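Long-range contacts in enoyl CoA hydratase/isomerase (Crotonase) (PDB 3I47), which probably acts on acyl-CoA thioesters as an enoyl-CoA hydratase or isomerase of the crotonase family: residues A[121-126]-A[180-185]; A[51-56]-A[101-106]. All coordinates share one frame; numbering follows the deposited sequence.

Contact 1 (A[121-126]-A[180-185])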
# COMPACT_ATOMS: atom_id res chain seq x y z
N CYS A 121 -0.42 -0.15 2.40
CA CYS A 121 0.68 -0.61 1.56
C CYS A 121 1.98 -0.63 2.36
O CYS A 121 2.12 0.09 3.35
CB CYS A 121 0.85 0.29 0.34
SG CYS A 121 -0.47 0.07 -0.89
N ASP A 122 2.94 -1.45 1.93
CA ASP A 122 4.24 -1.49 2.61
C ASP A 122 4.96 -0.15 2.49
O ASP A 122 5.62 0.30 3.43
CB ASP A 122 5.18 -2.54 2.02
CG ASP A 122 4.67 -3.95 2.16
OD1 ASP A 122 4.12 -4.32 3.23
OD2 ASP A 122 4.85 -4.70 1.18
N ILE A 123 4.86 0.45 1.31
CA ILE A 123 5.64 1.62 0.94
C ILE A 123 4.71 2.62 0.28
O ILE A 123 3.87 2.22 -0.53
CB ILE A 123 6.76 1.27 -0.06
CG1 ILE A 123 7.75 0.26 0.55
CG2 ILE A 123 7.49 2.53 -0.54
CD1 ILE A 123 8.56 -0.50 -0.53
N ALA A 124 4.85 3.90 0.61
CA ALA A 124 4.11 4.94 -0.09
C ALA A 124 5.09 6.00 -0.58
O ALA A 124 6.03 6.39 0.13
CB ALA A 124 2.99 5.55 0.79
N ILE A 125 4.88 6.42 -1.83
CA ILE A 125 5.71 7.40 -2.50
C ILE A 125 4.78 8.55 -2.86
O ILE A 125 3.74 8.33 -3.49
CB ILE A 125 6.30 6.81 -3.81
CG1 ILE A 125 7.18 5.57 -3.51
CG2 ILE A 125 7.10 7.88 -4.57
CD1 ILE A 125 7.56 4.76 -4.77
N ALA A 126 5.14 9.77 -2.45
CA ALA A 126 4.31 10.94 -2.71
C ALA A 126 5.04 11.95 -3.57
O ALA A 126 6.26 12.10 -3.46
CB ALA A 126 3.88 11.58 -1.40
N VAL A 180 4.54 8.28 4.31
CA VAL A 180 5.25 8.05 3.04
C VAL A 180 6.74 7.96 3.32
O VAL A 180 7.25 8.62 4.25
CB VAL A 180 4.95 9.10 1.94
CG1 VAL A 180 3.46 9.24 1.71
CG2 VAL A 180 5.56 10.41 2.24
N GLN A 181 7.43 7.16 2.52
CA GLN A 181 8.88 6.95 2.69
C GLN A 181 9.74 7.62 1.63
O GLN A 181 10.98 7.61 1.75
CB GLN A 181 9.20 5.46 2.74
CG GLN A 181 8.64 4.71 3.94
CD GLN A 181 7.43 3.86 3.60
OE1 GLN A 181 6.55 4.28 2.87
NE2 GLN A 181 7.40 2.65 4.15
N HIS A 182 9.09 8.17 0.60
CA HIS A 182 9.76 8.88 -0.48
C HIS A 182 8.90 10.05 -0.91
O HIS A 182 7.68 9.90 -1.04
CB HIS A 182 9.98 7.97 -1.70
CG HIS A 182 10.75 6.74 -1.38
ND1 HIS A 182 12.13 6.70 -1.39
CD2 HIS A 182 10.34 5.50 -1.02
CE1 HIS A 182 12.53 5.49 -1.06
NE2 HIS A 182 11.47 4.74 -0.82
N CYS A 183 9.53 11.19 -1.14
CA CYS A 183 8.83 12.39 -1.56
C CYS A 183 9.64 12.92 -2.74
O CYS A 183 10.83 13.26 -2.59
CB CYS A 183 8.76 13.37 -0.39
SG CYS A 183 7.81 14.88 -0.71
N VAL A 184 9.02 12.93 -3.91
CA VAL A 184 9.75 13.11 -5.18
C VAL A 184 9.08 14.17 -6.06
O VAL A 184 7.90 14.51 -5.85
CB VAL A 184 9.89 11.76 -5.93
CG1 VAL A 184 10.65 10.73 -5.06
CG2 VAL A 184 8.53 11.22 -6.30
N PRO A 185 9.80 14.74 -7.05
CA PRO A 185 9.23 15.79 -7.88
C PRO A 185 7.95 15.37 -8.59
O PRO A 185 7.85 14.24 -9.07
CB PRO A 185 10.34 16.08 -8.89
CG PRO A 185 11.59 15.73 -8.15
CD PRO A 185 11.21 14.49 -7.40
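Val180 and the two alanines Ala124 and Ala126 make the close-packed part of this pairing between strand 123-126 and the edge segment 180-185. The CG1 branch of Val180 lies anti to its carbonyl carbon (chi1 -53°) and rests on both methyls, 3.8 Å from Ala124 CB and 3.9 Å from Ala126 CB. Alongside, regular parallel pairing holds the backbone: Ala126 N donates to His182 O at 2.9 Å, and Ala126 O accepts from Val184 N. The pattern changes toward residue 180. Ala124 O takes the N-H of Gln181, while His182 N stands 3.6 Å from the same Ala124 O, so the spacing of a regular strand is broken here.

The other part is looser and partly open to solvent. His182 CD2 lies 4.0 Å from Ile125 CG1, which approaches the ring obliquely, while Ile123 CG2 sits at the ring edge, 4.1 Å from CD2. Phe192 and Tyr196 of helix 189-201 also meet this ring. Beyond it, a bend at chi2 (104°) turns the Gln181 amide back across Ile123. Its OE1 accepts a nearly straight bond from Ala124 N at 2.9 Å, and its NE2 reaches a lone pair of Asp122 O at 3.0 Å, with that oxygen near the amide plane. The Asp122 carboxylate instead forms a salt bridge with Lys212. Gripped at both polar atoms, the Gln181 amide is fixed in rotation and takes the place of a strand backbone, extending the sheet's hydrogen bonding past the last paired residues.

Contact 2 (A[51-56]-A[101-106])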
# COMPACT_ATOMS: atom_id res chain seq x y z
N VAL A 51 5.72 -7.44 -7.67
CA VAL A 51 5.49 -6.21 -6.90
C VAL A 51 4.17 -5.61 -7.37
O VAL A 51 3.88 -5.65 -8.56
CB VAL A 51 6.64 -5.19 -7.10
CG1 VAL A 51 6.37 -3.83 -6.39
CG2 VAL A 51 7.99 -5.78 -6.63
N ILE A 52 3.39 -5.09 -6.43
CA ILE A 52 2.10 -4.47 -6.75
C ILE A 52 2.13 -2.98 -6.46
O ILE A 52 2.53 -2.57 -5.37
CB ILE A 52 0.99 -5.14 -5.94
CG1 ILE A 52 0.90 -6.63 -6.32
CG2 ILE A 52 -0.38 -4.47 -6.19
CD1 ILE A 52 0.03 -7.47 -5.38
N VAL A 53 1.69 -2.18 -7.43
CA VAL A 53 1.60 -0.72 -7.29
C VAL A 53 0.16 -0.26 -7.40
O VAL A 53 -0.54 -0.63 -8.35
CB VAL A 53 2.47 0.01 -8.36
CG1 VAL A 53 2.27 1.51 -8.30
CG2 VAL A 53 3.94 -0.31 -8.16
N LEU A 54 -0.30 0.51 -6.42
CA LEU A 54 -1.58 1.22 -6.51
C LEU A 54 -1.30 2.68 -6.83
O LEU A 54 -0.60 3.36 -6.07
CB LEU A 54 -2.34 1.15 -5.18
CG LEU A 54 -2.50 -0.21 -4.47
CD1 LEU A 54 -3.32 -0.05 -3.18
CD2 LEU A 54 -3.12 -1.28 -5.40
N LYS A 55 -1.84 3.16 -7.94
CA LYS A 55 -1.62 4.54 -8.36
C LYS A 55 -2.89 5.11 -8.94
O LYS A 55 -3.93 4.45 -8.90
CB LYS A 55 -0.44 4.65 -9.35
CG LYS A 55 -0.61 3.91 -10.69
CD LYS A 55 0.67 4.05 -11.52
CE LYS A 55 0.57 3.36 -12.86
NZ LYS A 55 -0.34 4.10 -13.79
N ALA A 56 -2.81 6.32 -9.47
CA ALA A 56 -4.00 7.04 -9.90
C ALA A 56 -3.69 7.97 -11.06
O ALA A 56 -2.59 8.51 -11.15
CB ALA A 56 -4.61 7.83 -8.74
N PRO A 101 5.50 -7.41 -2.10
CA PRO A 101 5.62 -5.98 -1.77
C PRO A 101 4.52 -5.15 -2.41
O PRO A 101 4.16 -5.37 -3.57
CB PRO A 101 6.96 -5.57 -2.40
CG PRO A 101 7.73 -6.86 -2.52
CD PRO A 101 6.73 -7.96 -2.71
N THR A 102 3.97 -4.22 -1.64
CA THR A 102 2.93 -3.31 -2.12
C THR A 102 3.38 -1.86 -1.99
O THR A 102 3.98 -1.46 -0.99
CB THR A 102 1.63 -3.50 -1.35
OG1 THR A 102 1.88 -3.37 0.05
CG2 THR A 102 1.02 -4.87 -1.63
N ILE A 103 3.08 -1.06 -3.02
CA ILE A 103 3.52 0.33 -3.09
C ILE A 103 2.34 1.19 -3.47
O ILE A 103 1.65 0.88 -4.45
CB ILE A 103 4.62 0.52 -4.16
CG1 ILE A 103 5.88 -0.25 -3.76
CG2 ILE A 103 4.95 2.01 -4.35
CD1 ILE A 103 6.88 -0.39 -4.89
N ALA A 104 2.11 2.26 -2.71
CA ALA A 104 1.12 3.29 -3.10
C ALA A 104 1.83 4.51 -3.67
O ALA A 104 2.80 4.98 -3.08
CB ALA A 104 0.27 3.70 -1.90
N MET A 105 1.34 5.02 -4.80
CA MET A 105 1.96 6.16 -5.48
C MET A 105 0.92 7.28 -5.43
O MET A 105 -0.15 7.15 -6.04
CB MET A 105 2.31 5.79 -6.93
CG MET A 105 2.85 6.94 -7.78
SD MET A 105 3.15 6.52 -9.55
CE MET A 105 2.16 7.77 -10.33
N VAL A 106 1.23 8.34 -4.68
CA VAL A 106 0.21 9.36 -4.35
C VAL A 106 0.55 10.74 -4.91
O VAL A 106 1.57 11.34 -4.52
CB VAL A 106 0.05 9.47 -2.82
CG1 VAL A 106 -1.01 10.51 -2.47
CG2 VAL A 106 -0.28 8.11 -2.20
O HOH W 1 -0.80 8.04 -8.49
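Met105 packs against Lys55 where the neighbouring parallel strands 51-56 and 102-106 approach their C-terminal ends. At the root of the side chain, Met105 CB lies 3.8 Å from Lys55 CB and close to Leu54 O. CG runs anti to the backbone N (chi1 175°) and carries the chain along the lysine, the two pointing the same way. SD then comes 4.0 Å from Lys55 CD. A last turn at chi3 (125°) brings the terminal methyl CE back to 4.2 Å from Lys55 CB, so the thioether lies against the lysine's aliphatic stem, whose NZ bonds Thr18 OG1. On the same face Val53 CG2 meets Ile103 CB at 4.1 Å, and Ile103 CD1 reaches Val51 CG1 at 3.8 Å; helix 189-201 covers Val51 and Met105.

Beneath these groups the backbone bonds run without a break from Ile52 N to Pro101 O as far as Met105 N to Leu54 O. One step further the strands part: Ala56 N and Met105 O are bridged by a water, 2.8 Å from Ala56 N and 2.7 Å from Met105 O. The chain between the strands is largely helical, including helices 67-74 and 78-97, which makes this a beta-alpha-beta crossover of the crotonase fold; in this family, backbone N-H groups in the chain beyond the two equivalent strands form the oxyanion hole, and the same is probable here.

Overall arrangement
Contacts 1 and 2 are parallel pairings in one sheet, ordered 51-56, 102-106, 123-127, 182-184, with one further pairing between them; their centres lie about 9 Å apart. Strands 102-106 and 123-127 join them directly: Ile123 O and Ile125 O probably accept from Ala104 N and Val106 N. Contact 2 belongs to the buried middle of the sheet and relies on uninterrupted backbone bonding and aliphatic side chains. Contact 1 closes the edge, is only partly buried, and adds a glutamine amide and a histidine ring where the strand pairing ends. Helix 189-201 packs on both, touching Val51 and Met105 in one and Ile125 and Val184 in the other.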